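Local coordinates for protein glucosamine-6-phosphate deaminase (Bacillus subtilis, PDB 2BKX) that belongs to the glucosamine-6-phosphate isomerase/6-phosphogluconolactonase family, with a Rossmann-like alpha/beta fold, and holds fructose -6-phosphate in a pocket, at residues Q7-L12 and L232-A237; Q14-I19 and E41-Q46; L131-N136 and L195-K200. One frame throughout, in Å; residues are numbered along the deposited sequence.

Leaving strand 2-6, the chain enters Q7-L12 and helix 9-26, whose next turns carry Q14-I19. After strand 31-34, helix 41-53 begins with E41-Q46 and packs back on Q14-I19: interaction 2, the first loop to close. Interaction 3 follows in series, joining L131-N136, at the end of strand 128-131, to L195-K200 on strand 193-197. Interaction 1 closes last, when L232-A237 at the end of strand 229-234 returns to Q7-L12, so both other loops are nested within it. All three meet: Y9 OH bonds G42 N, S198 OG bonds D234 OD2, and L196 packs against A16 and T43.

Interaction 1: Q7-L12 and L232-A237; sequences QTYEEL and LIDREA
The start of helix 9-26 packs over the end of strand 229-234, which runs parallel to strands 2-6 and 193-197, with L12 on L232, T8 and Y9 beside D234, and Q7 against R235. L12 and L232 form the apolar part. Their side chains cross obliquely: with CG anti to its backbone N (chi1 172°), L12 lays CG 4.0 Å from L232 CB, while L12 CD1 reaches past it to the backbone, 3.6 Å from L232 O. At the outer end, the aliphatic part of R235 lies against the Q7 backbone: R235 CG is 3.2 Å from Q7 O, and Q7 N lies in the plane of the guanidinium, at its edge. The far end of that arginine pairs with E5 in a salt bridge. Between these two patches D234 faces the helix start, its CB against T8 C and its OD2 near Y9 N; OD1 receives A237 N at 3.1 Å, an Asx motif that shapes the turn after the strand, and G199 N as well, while OD2 takes the hydroxyl of S198. T8 caps the helix, its OG1 accepting from E11 N at 3.0 Å. E11 in turn reaches back, OE2 accepting Q7 N at 2.8 Å in a nearly straight bond (169°). Direct polar bonding between the segments is replaced by one water, which donates to Q7 O and to E236 OE1. The contact thus combines a buried leucine pair with an outer side bridged by water, and D234, gripped by three donors, is probably stabilised as a carboxylate while it fixes the turn.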
loop_
_atom_site.group_PDB
_atom_site.type_symbol
_atom_site.label_atom_id
_atom_site.label_comp_id
_atom_site.label_asym_id
_atom_site.label_seq_id
_atom_site.Cartn_x
_atom_site.Cartn_y
_atom_site.Cartn_z
ATOM N N GLN A 7 16.109 -1.489 -13.120
ATOM C CA GLN A 7 16.383 -2.441 -14.189
ATOM C C GLN A 7 15.517 -3.689 -14.084
ATOM O O GLN A 7 15.138 -4.290 -15.101
ATOM C CB GLN A 7 17.855 -2.870 -14.111
ATOM C CG GLN A 7 18.632 -2.702 -15.371
ATOM C CD GLN A 7 20.132 -3.031 -15.191
ATOM O OE1 GLN A 7 20.611 -4.045 -15.688
ATOM N NE2 GLN A 7 20.852 -2.175 -14.446
ATOM N N THR A 8 15.213 -4.081 -12.845
ATOM C CA THR A 8 14.512 -5.302 -12.559
ATOM C C THR A 8 13.620 -5.103 -11.337
ATOM O O THR A 8 13.836 -4.184 -10.541
ATOM C CB THR A 8 15.475 -6.457 -12.204
ATOM O OG1 THR A 8 16.177 -6.101 -11.010
ATOM C CG2 THR A 8 16.483 -6.710 -13.302
ATOM N N TYR A 9 12.670 -6.020 -11.173
ATOM C CA TYR A 9 11.857 -6.113 -9.956
ATOM C C TYR A 9 12.742 -6.290 -8.710
ATOM O O TYR A 9 12.450 -5.767 -7.638
ATOM C CB TYR A 9 10.874 -7.276 -10.087
ATOM C CG TYR A 9 9.968 -7.447 -8.899
ATOM C CD1 TYR A 9 8.956 -6.563 -8.658
ATOM C CD2 TYR A 9 10.153 -8.474 -8.002
ATOM C CE1 TYR A 9 8.121 -6.708 -7.555
ATOM C CE2 TYR A 9 9.361 -8.634 -6.902
ATOM C CZ TYR A 9 8.313 -7.766 -6.688
ATOM O OH TYR A 9 7.497 -7.917 -5.584
ATOM N N GLU A 10 13.815 -7.061 -8.839
ATOM C CA GLU A 10 14.675 -7.334 -7.709
ATOM C C GLU A 10 15.386 -6.041 -7.265
ATOM O O GLU A 10 15.532 -5.764 -6.080
ATOM C CB GLU A 10 15.695 -8.408 -8.089
ATOM C CG GLU A 10 15.161 -9.794 -8.251
ATOM C CD GLU A 10 14.401 -10.061 -9.520
ATOM O OE1 GLU A 10 14.417 -9.235 -10.467
ATOM O OE2 GLU A 10 13.814 -11.163 -9.579
ATOM N N GLU A 11 15.782 -5.222 -8.216
ATOM C CA GLU A 11 16.405 -3.932 -7.886
ATOM C C GLU A 11 15.377 -2.976 -7.263
ATOM O O GLU A 11 15.664 -2.296 -6.268
ATOM C CB GLU A 11 17.071 -3.257 -9.097
ATOM C CG GLU A 11 17.823 -2.016 -8.674
ATOM C CD GLU A 11 18.395 -1.171 -9.776
ATOM O OE1 GLU A 11 19.396 -0.462 -9.467
ATOM O OE2 GLU A 11 17.839 -1.150 -10.900
ATOM N N LEU A 12 14.167 -2.931 -7.804
ATOM C CA LEU A 12 13.091 -2.135 -7.211
ATOM C C LEU A 12 12.876 -2.525 -5.763
ATOM O O LEU A 12 12.768 -1.680 -4.875
ATOM C CB LEU A 12 11.820 -2.311 -8.043
ATOM C CG LEU A 12 10.507 -1.715 -7.502
ATOM C CD1 LEU A 12 9.583 -1.383 -8.691
ATOM C CD2 LEU A 12 9.791 -2.576 -6.503
ATOM N N LEU A 232 9.150 4.183 -7.827
ATOM C CA LEU A 232 10.078 3.205 -8.370
ATOM C C LEU A 232 9.348 2.432 -9.442
ATOM O O LEU A 232 8.274 1.885 -9.175
ATOM C CB LEU A 232 10.611 2.276 -7.289
ATOM C CG LEU A 232 11.282 2.927 -6.095
ATOM C CD1 LEU A 232 11.746 1.814 -5.145
ATOM C CD2 LEU A 232 12.401 3.850 -6.456
ATOM N N ILE A 233 9.921 2.391 -10.659
ATOM C CA ILE A 233 9.230 1.777 -11.800
ATOM C C ILE A 233 10.204 0.842 -12.483
ATOM O O ILE A 233 11.272 1.288 -12.885
ATOM C CB ILE A 233 8.786 2.847 -12.795
ATOM C CG1 ILE A 233 7.966 3.958 -12.084
ATOM C CG2 ILE A 233 7.951 2.246 -13.904
ATOM C CD1 ILE A 233 7.593 5.179 -12.941
ATOM N N ASP A 234 9.847 -0.427 -12.618
ATOM C CA ASP A 234 10.720 -1.335 -13.361
ATOM C C ASP A 234 10.564 -1.176 -14.872
ATOM O O ASP A 234 9.718 -0.429 -15.347
ATOM C CB ASP A 234 10.655 -2.760 -12.862
ATOM C CG ASP A 234 9.399 -3.492 -13.216
ATOM O OD1 ASP A 234 8.578 -3.029 -14.049
ATOM O OD2 ASP A 234 9.253 -4.608 -12.667
ATOM N N ARG A 235 11.433 -1.832 -15.643
ATOM C CA ARG A 235 11.519 -1.612 -17.103
ATOM C C ARG A 235 10.202 -1.926 -17.786
ATOM O O ARG A 235 9.732 -1.205 -18.644
ATOM C CB ARG A 235 12.671 -2.430 -17.708
ATOM C CG ARG A 235 13.989 -2.043 -17.148
ATOM C CD ARG A 235 14.471 -0.686 -17.583
ATOM N NE ARG A 235 15.460 -0.147 -16.647
ATOM C CZ ARG A 235 16.197 0.941 -16.851
ATOM N NH1 ARG A 235 17.064 1.326 -15.912
ATOM N NH2 ARG A 235 16.064 1.656 -17.967
ATOM N N GLU A 236 9.563 -2.996 -17.383
ATOM C CA GLU A 236 8.320 -3.403 -17.989
ATOM C C GLU A 236 7.211 -2.384 -17.723
ATOM O O GLU A 236 6.384 -2.086 -18.583
ATOM C CB GLU A 236 7.942 -4.789 -17.483
ATOM C CG GLU A 236 8.819 -5.919 -18.064
ATOM C CD GLU A 236 10.263 -5.886 -17.594
ATOM O OE1 GLU A 236 10.508 -5.540 -16.412
ATOM O OE2 GLU A 236 11.182 -6.214 -18.407
ATOM N N ALA A 237 7.189 -1.844 -16.518
ATOM C CA ALA A 237 6.194 -0.841 -16.175
ATOM C C ALA A 237 6.444 0.497 -16.856
ATOM O O ALA A 237 5.505 1.270 -17.003
ATOM C CB ALA A 237 6.153 -0.678 -14.680
HETATM O O HOH W 1 13.185 -6.262 -15.997
#

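Interaction 2: Q14-I19 and E41-Q46; sequences QIAARI and EGTYRQ
T43 carries the contact with A16 and A17, and its first torsion (chi1 -63°) sets both branches to work: OG1 stands beside its own backbone N, and CG2 is anti to that N. From there OG1 comes within 3.2 Å of A16 CB, while CG2 lies 3.8 Å from both A16 CB and A17 N, so both branches touch the A16 methyl and CG2 also reaches the A17 backbone. One helical turn on, Q46 meets A17 methyl to methylene, A17 CB to Q46 CB at 3.8 Å. The small side chains of A16 and A17 let the backbones come close, A17 CA and T43 CA being 5.1 Å apart. The axes of 14-19 and 41-46 approach to 8.1 Å and cross at -57°, so the contact is confined to a few residues. Beneath it lies the sheet: A16 and T43 both touch L196 of strand 193-197, and A16 also touches L232. Both helices therefore lie on the face of the Rossmann-like sheet that carries L196. The contact is made mostly by methyl and methylene groups, with the T43 hydroxyl oxygen and parts of the backbone laid against them, so it rests on close van der Waals fit and, at the buried A16, A17 and T43, probably on exclusion of water.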
loop_
_atom_site.group_PDB
_atom_site.type_symbol
_atom_site.label_atom_id
_atom_site.label_comp_id
_atom_site.label_asym_id
_atom_site.label_seq_id
_atom_site.Cartn_x
_atom_site.Cartn_y
_atom_site.Cartn_z
ATOM N N GLN A 14 15.032 -4.091 -3.727
ATOM C CA GLN A 14 16.181 -3.709 -2.920
ATOM C C GLN A 14 16.102 -2.250 -2.491
ATOM O O GLN A 14 16.340 -1.911 -1.318
ATOM C CB GLN A 14 17.481 -3.977 -3.706
ATOM C CG GLN A 14 18.776 -3.521 -2.999
ATOM C CD GLN A 14 19.956 -3.175 -3.934
ATOM O OE1 GLN A 14 21.132 -3.371 -3.564
ATOM N NE2 GLN A 14 19.661 -2.623 -5.104
ATOM N N ILE A 15 15.858 -1.385 -3.450
ATOM C CA ILE A 15 15.808 0.053 -3.195
ATOM C C ILE A 15 14.657 0.388 -2.249
ATOM O O ILE A 15 14.826 1.147 -1.302
ATOM C CB ILE A 15 15.690 0.845 -4.523
ATOM C CG1 ILE A 15 16.940 0.613 -5.352
ATOM C CG2 ILE A 15 15.472 2.327 -4.231
ATOM C CD1 ILE A 15 16.903 1.160 -6.757
ATOM N N ALA A 16 13.502 -0.237 -2.456
ATOM C CA ALA A 16 12.350 0.006 -1.583
ATOM C C ALA A 16 12.634 -0.433 -0.166
ATOM O O ALA A 16 12.259 0.236 0.794
ATOM C CB ALA A 16 11.121 -0.720 -2.158
ATOM N N ALA A 17 13.240 -1.604 -0.014
ATOM C CA ALA A 17 13.564 -2.083 1.315
ATOM C C ALA A 17 14.558 -1.157 2.000
ATOM O O ALA A 17 14.436 -0.881 3.195
ATOM C CB ALA A 17 14.070 -3.494 1.246
ATOM N N ARG A 18 15.511 -0.658 1.235
ATOM C CA ARG A 18 16.505 0.256 1.809
ATOM C C ARG A 18 15.868 1.561 2.295
ATOM O O ARG A 18 16.168 2.056 3.409
ATOM C CB ARG A 18 17.620 0.503 0.790
ATOM C CG ARG A 18 18.695 1.493 1.242
ATOM C CD ARG A 18 19.408 1.045 2.493
ATOM N NE ARG A 18 20.100 -0.210 2.246
ATOM C CZ ARG A 18 20.564 -1.018 3.177
ATOM N NH1 ARG A 18 20.380 -0.740 4.454
ATOM N NH2 ARG A 18 21.183 -2.132 2.813
ATOM N N ILE A 19 14.972 2.135 1.489
ATOM C CA ILE A 19 14.279 3.370 1.867
ATOM C C ILE A 19 13.428 3.150 3.119
ATOM O O ILE A 19 13.421 3.984 4.053
ATOM C CB ILE A 19 13.411 3.909 0.739
ATOM C CG1 ILE A 19 14.288 4.412 -0.430
ATOM C CG2 ILE A 19 12.457 4.986 1.233
ATOM C CD1 ILE A 19 13.562 4.636 -1.742
ATOM N N GLU A 41 5.879 -7.654 -2.579
ATOM C CA GLU A 41 6.349 -8.942 -2.066
ATOM C C GLU A 41 7.860 -8.989 -1.929
ATOM O O GLU A 41 8.385 -9.424 -0.901
ATOM C CB GLU A 41 5.877 -10.066 -2.970
ATOM C CG GLU A 41 4.381 -10.282 -2.723
ATOM C CD GLU A 41 3.789 -11.488 -3.390
ATOM O OE1 GLU A 41 4.523 -12.257 -4.026
ATOM O OE2 GLU A 41 2.550 -11.642 -3.288
ATOM N N GLY A 42 8.583 -8.550 -2.956
ATOM C CA GLY A 42 10.051 -8.548 -2.888
ATOM C C GLY A 42 10.594 -7.625 -1.834
ATOM O O GLY A 42 11.630 -7.896 -1.238
ATOM N N THR A 43 9.919 -6.482 -1.612
ATOM C CA THR A 43 10.326 -5.529 -0.571
ATOM C C THR A 43 10.265 -6.165 0.791
ATOM O O THR A 43 11.181 -6.038 1.592
ATOM C CB THR A 43 9.445 -4.248 -0.653
ATOM O OG1 THR A 43 9.677 -3.615 -1.928
ATOM C CG2 THR A 43 9.800 -3.243 0.408
ATOM N N TYR A 44 9.173 -6.854 1.091
ATOM C CA TYR A 44 9.097 -7.538 2.378
ATOM C C TYR A 44 10.153 -8.614 2.511
ATOM O O TYR A 44 10.797 -8.698 3.564
ATOM C CB TYR A 44 7.699 -8.123 2.595
ATOM C CG TYR A 44 6.612 -7.075 2.750
ATOM C CD1 TYR A 44 6.737 -6.061 3.679
ATOM C CD2 TYR A 44 5.478 -7.055 1.926
ATOM C CE1 TYR A 44 5.780 -5.096 3.832
ATOM C CE2 TYR A 44 4.496 -6.057 2.054
ATOM C CZ TYR A 44 4.656 -5.090 3.005
ATOM O OH TYR A 44 3.721 -4.093 3.144
ATOM N N ARG A 45 10.410 -9.371 1.460
ATOM C CA ARG A 45 11.453 -10.383 1.518
ATOM C C ARG A 45 12.817 -9.725 1.807
ATOM O O ARG A 45 13.604 -10.237 2.642
ATOM C CB ARG A 45 11.522 -11.157 0.213
ATOM C CG ARG A 45 10.494 -12.244 0.030
ATOM C CD ARG A 45 10.813 -13.146 -1.122
ATOM N NE ARG A 45 10.739 -12.458 -2.410
ATOM C CZ ARG A 45 9.658 -12.368 -3.172
ATOM N NH1 ARG A 45 8.529 -12.895 -2.777
ATOM N NH2 ARG A 45 9.726 -11.751 -4.335
ATOM N N GLN A 46 13.123 -8.612 1.134
ATOM C CA GLN A 46 14.386 -7.974 1.375
ATOM C C GLN A 46 14.490 -7.318 2.736
ATOM O O GLN A 46 15.562 -7.308 3.306
ATOM C CB GLN A 46 14.822 -7.041 0.231
ATOM C CG GLN A 46 14.886 -7.727 -1.089
ATOM C CD GLN A 46 15.853 -8.918 -1.026
ATOM O OE1 GLN A 46 17.038 -8.731 -0.697
ATOM N NE2 GLN A 46 15.336 -10.138 -1.206
#

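Interaction 3: L131-N136 and L195-K200; sequences LGIGRN and LLISGK. With F6R (fructose -6-phosphate), chain C.
L195 projects its CD1 methyl across to the L131-I133 backbone, and its torsions explain how. CG is anti to the backbone N (chi1 172°), and the second torsion (chi2 62°) swings CD1 back over the neighbouring segment, to 3.4 Å from G132 O. The same methyl lies 3.8 Å from L131 CB and close to I133 CB, so three consecutive residues share it. Further along, I133 and I197 meet through their branches, the CG2 methyl of I133 lying 3.8 Å from I197 CG2 and equally near I197 CG1. I133 has CG1 anti to its backbone N (chi1 -164°), which puts CG2 between the backbone N and the carbonyl carbon, facing I197. The strands themselves pair in parallel at L131 and L195, where L196 N donates to L131 O at 3.0 Å in a nearly straight bond. Beyond that bond the two chains separate, and a water spans the gap, accepting from I133 N at 2.9 Å and donating to L196 O at 2.8 Å. The segment 131-136 then turns into the pocket: G132 CA comes to 3.2 Å from O4 of fructose -6-phosphate, a close approach its lack of a side chain allows, and I133 O lies near C6. I133 O also accepts from K202 NZ, itself hydrogen-bonded to the ligand. The contact thus sits where strand 128-131 gives way to the loop carrying G132 and I133. Helix 203-211 covers the side of the sheet bearing L195 and I197, touching them through L209 and V206 and I133 through A205. The L196 side chain packs on the other side, against A16 and T43 of helices 9-26 and 41-53, and strand 229-234 adjoins strand 193-197 on the far flank from strand 128-131.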
loop_
_atom_site.group_PDB
_atom_site.type_symbol
_atom_site.label_atom_id
_atom_site.label_comp_id
_atom_site.label_asym_id
_atom_site.label_seq_id
_atom_site.Cartn_x
_atom_site.Cartn_y
_atom_site.Cartn_z
ATOM N N LEU A 131 2.913 2.414 -1.299
ATOM C CA LEU A 131 1.753 2.282 -2.153
ATOM C C LEU A 131 2.096 1.400 -3.335
ATOM O O LEU A 131 3.244 1.326 -3.772
ATOM C CB LEU A 131 1.346 3.641 -2.760
ATOM C CG LEU A 131 0.914 4.712 -1.845
ATOM C CD1 LEU A 131 0.630 6.008 -2.620
ATOM C CD2 LEU A 131 -0.316 4.307 -1.029
ATOM N N GLY A 132 1.077 0.745 -3.845
ATOM C CA GLY A 132 1.104 0.259 -5.233
ATOM C C GLY A 132 0.118 1.070 -6.061
ATOM O O GLY A 132 -0.436 2.069 -5.574
ATOM N N ILE A 133 -0.091 0.678 -7.308
ATOM C CA ILE A 133 -1.019 1.373 -8.200
ATOM C C ILE A 133 -1.878 0.356 -8.909
ATOM O O ILE A 133 -1.387 -0.661 -9.380
ATOM C CB ILE A 133 -0.279 2.293 -9.212
ATOM C CG1 ILE A 133 -1.220 3.284 -9.855
ATOM C CG2 ILE A 133 0.506 1.510 -10.246
ATOM C CD1 ILE A 133 -0.538 4.426 -10.602
ATOM N N GLY A 134 -3.161 0.634 -8.980
ATOM C CA GLY A 134 -4.032 -0.218 -9.749
ATOM C C GLY A 134 -3.808 -0.020 -11.228
ATOM O O GLY A 134 -3.280 1.013 -11.677
ATOM N N ARG A 135 -4.338 -0.955 -12.002
ATOM C CA ARG A 135 -4.279 -0.834 -13.434
ATOM C C ARG A 135 -4.982 0.437 -13.887
ATOM O O ARG A 135 -4.626 1.011 -14.926
ATOM C CB ARG A 135 -4.910 -2.068 -14.121
ATOM C CG ARG A 135 -4.193 -3.358 -13.866
ATOM C CD ARG A 135 -5.002 -4.544 -14.421
ATOM N NE ARG A 135 -4.323 -5.796 -14.105
ATOM C CZ ARG A 135 -4.743 -7.022 -14.407
ATOM N NH1 ARG A 135 -4.007 -8.061 -14.037
ATOM N NH2 ARG A 135 -5.871 -7.224 -15.081
ATOM N N ASN A 136 -5.984 0.870 -13.114
ATOM C CA ASN A 136 -6.762 2.058 -13.358
ATOM C C ASN A 136 -6.309 3.296 -12.571
ATOM O O ASN A 136 -7.029 4.287 -12.486
ATOM C CB ASN A 136 -8.249 1.806 -13.032
ATOM C CG ASN A 136 -8.485 1.470 -11.576
ATOM O OD1 ASN A 136 -7.545 1.447 -10.775
ATOM N ND2 ASN A 136 -9.737 1.225 -11.218
ATOM N N LEU A 195 5.934 4.922 -3.867
ATOM C CA LEU A 195 5.042 4.251 -4.806
ATOM C C LEU A 195 5.870 3.273 -5.633
ATOM O O LEU A 195 6.841 3.652 -6.280
ATOM C CB LEU A 195 4.304 5.269 -5.684
ATOM C CG LEU A 195 3.490 4.710 -6.838
ATOM C CD1 LEU A 195 2.378 3.811 -6.368
ATOM C CD2 LEU A 195 2.940 5.852 -7.654
ATOM N N LEU A 196 5.455 2.004 -5.610
ATOM C CA LEU A 196 6.145 0.925 -6.297
ATOM C C LEU A 196 5.289 0.460 -7.484
ATOM O O LEU A 196 4.115 0.193 -7.334
ATOM C CB LEU A 196 6.324 -0.266 -5.352
ATOM C CG LEU A 196 6.982 0.044 -4.016
ATOM C CD1 LEU A 196 7.093 -1.199 -3.137
ATOM C CD2 LEU A 196 8.332 0.701 -4.226
ATOM N N ILE A 197 5.927 0.302 -8.636
ATOM C CA ILE A 197 5.222 -0.062 -9.859
ATOM C C ILE A 197 6.060 -1.040 -10.656
ATOM O O ILE A 197 7.179 -0.706 -11.087
ATOM C CB ILE A 197 4.862 1.141 -10.734
ATOM C CG1 ILE A 197 4.254 2.280 -9.920
ATOM C CG2 ILE A 197 3.834 0.670 -11.788
ATOM C CD1 ILE A 197 3.916 3.535 -10.709
ATOM N N SER A 198 5.471 -2.207 -10.924
ATOM C CA SER A 198 6.180 -3.284 -11.606
ATOM C C SER A 198 5.294 -3.997 -12.629
ATOM O O SER A 198 4.152 -4.311 -12.363
ATOM C CB SER A 198 6.679 -4.336 -10.575
ATOM O OG SER A 198 7.261 -5.450 -11.221
ATOM N N GLY A 199 5.879 -4.258 -13.791
ATOM C CA GLY A 199 5.251 -5.131 -14.757
ATOM C C GLY A 199 4.433 -4.434 -15.819
ATOM O O GLY A 199 3.932 -3.329 -15.632
ATOM N N LYS A 200 4.268 -5.139 -16.947
ATOM C CA LYS A 200 3.539 -4.617 -18.114
ATOM C C LYS A 200 2.094 -4.218 -17.837
ATOM O O LYS A 200 1.555 -3.293 -18.477
ATOM C CB LYS A 200 3.595 -5.691 -19.216
ATOM C CG LYS A 200 2.996 -5.343 -20.524
ATOM C CD LYS A 200 3.391 -6.413 -21.562
ATOM C CE LYS A 200 2.290 -6.603 -22.621
ATOM N NZ LYS A 200 2.249 -8.031 -23.076
HETATM C C1 F6R C . -2.316 -2.434 -1.649
HETATM C C2 F6R C . -3.385 -1.610 -2.339
HETATM C C3 F6R C . -3.712 -1.649 -3.838
HETATM C C4 F6R C . -2.617 -2.316 -4.694
HETATM C C5 F6R C . -2.929 -2.325 -6.182
HETATM C C6 F6R C . -1.844 -3.041 -6.979
HETATM O O1 F6R C . -2.511 -2.488 -0.222
HETATM O O2 F6R C . -3.991 -0.825 -1.643
HETATM O O3 F6R C . -3.818 -0.317 -4.308
HETATM O O4 F6R C . -1.395 -1.617 -4.476
HETATM O O5 F6R C . -4.202 -2.898 -6.453
HETATM O O6 F6R C . -1.851 -4.429 -6.614
HETATM P P F6R C . -0.662 -5.369 -7.112
HETATM O O1P F6R C . 0.570 -4.934 -6.368
HETATM O O2P F6R C . -0.521 -5.112 -8.588
HETATM O O3P F6R C . -1.055 -6.771 -6.777
HETATM O O HOH W 2 1.886 -1.305 -8.068
#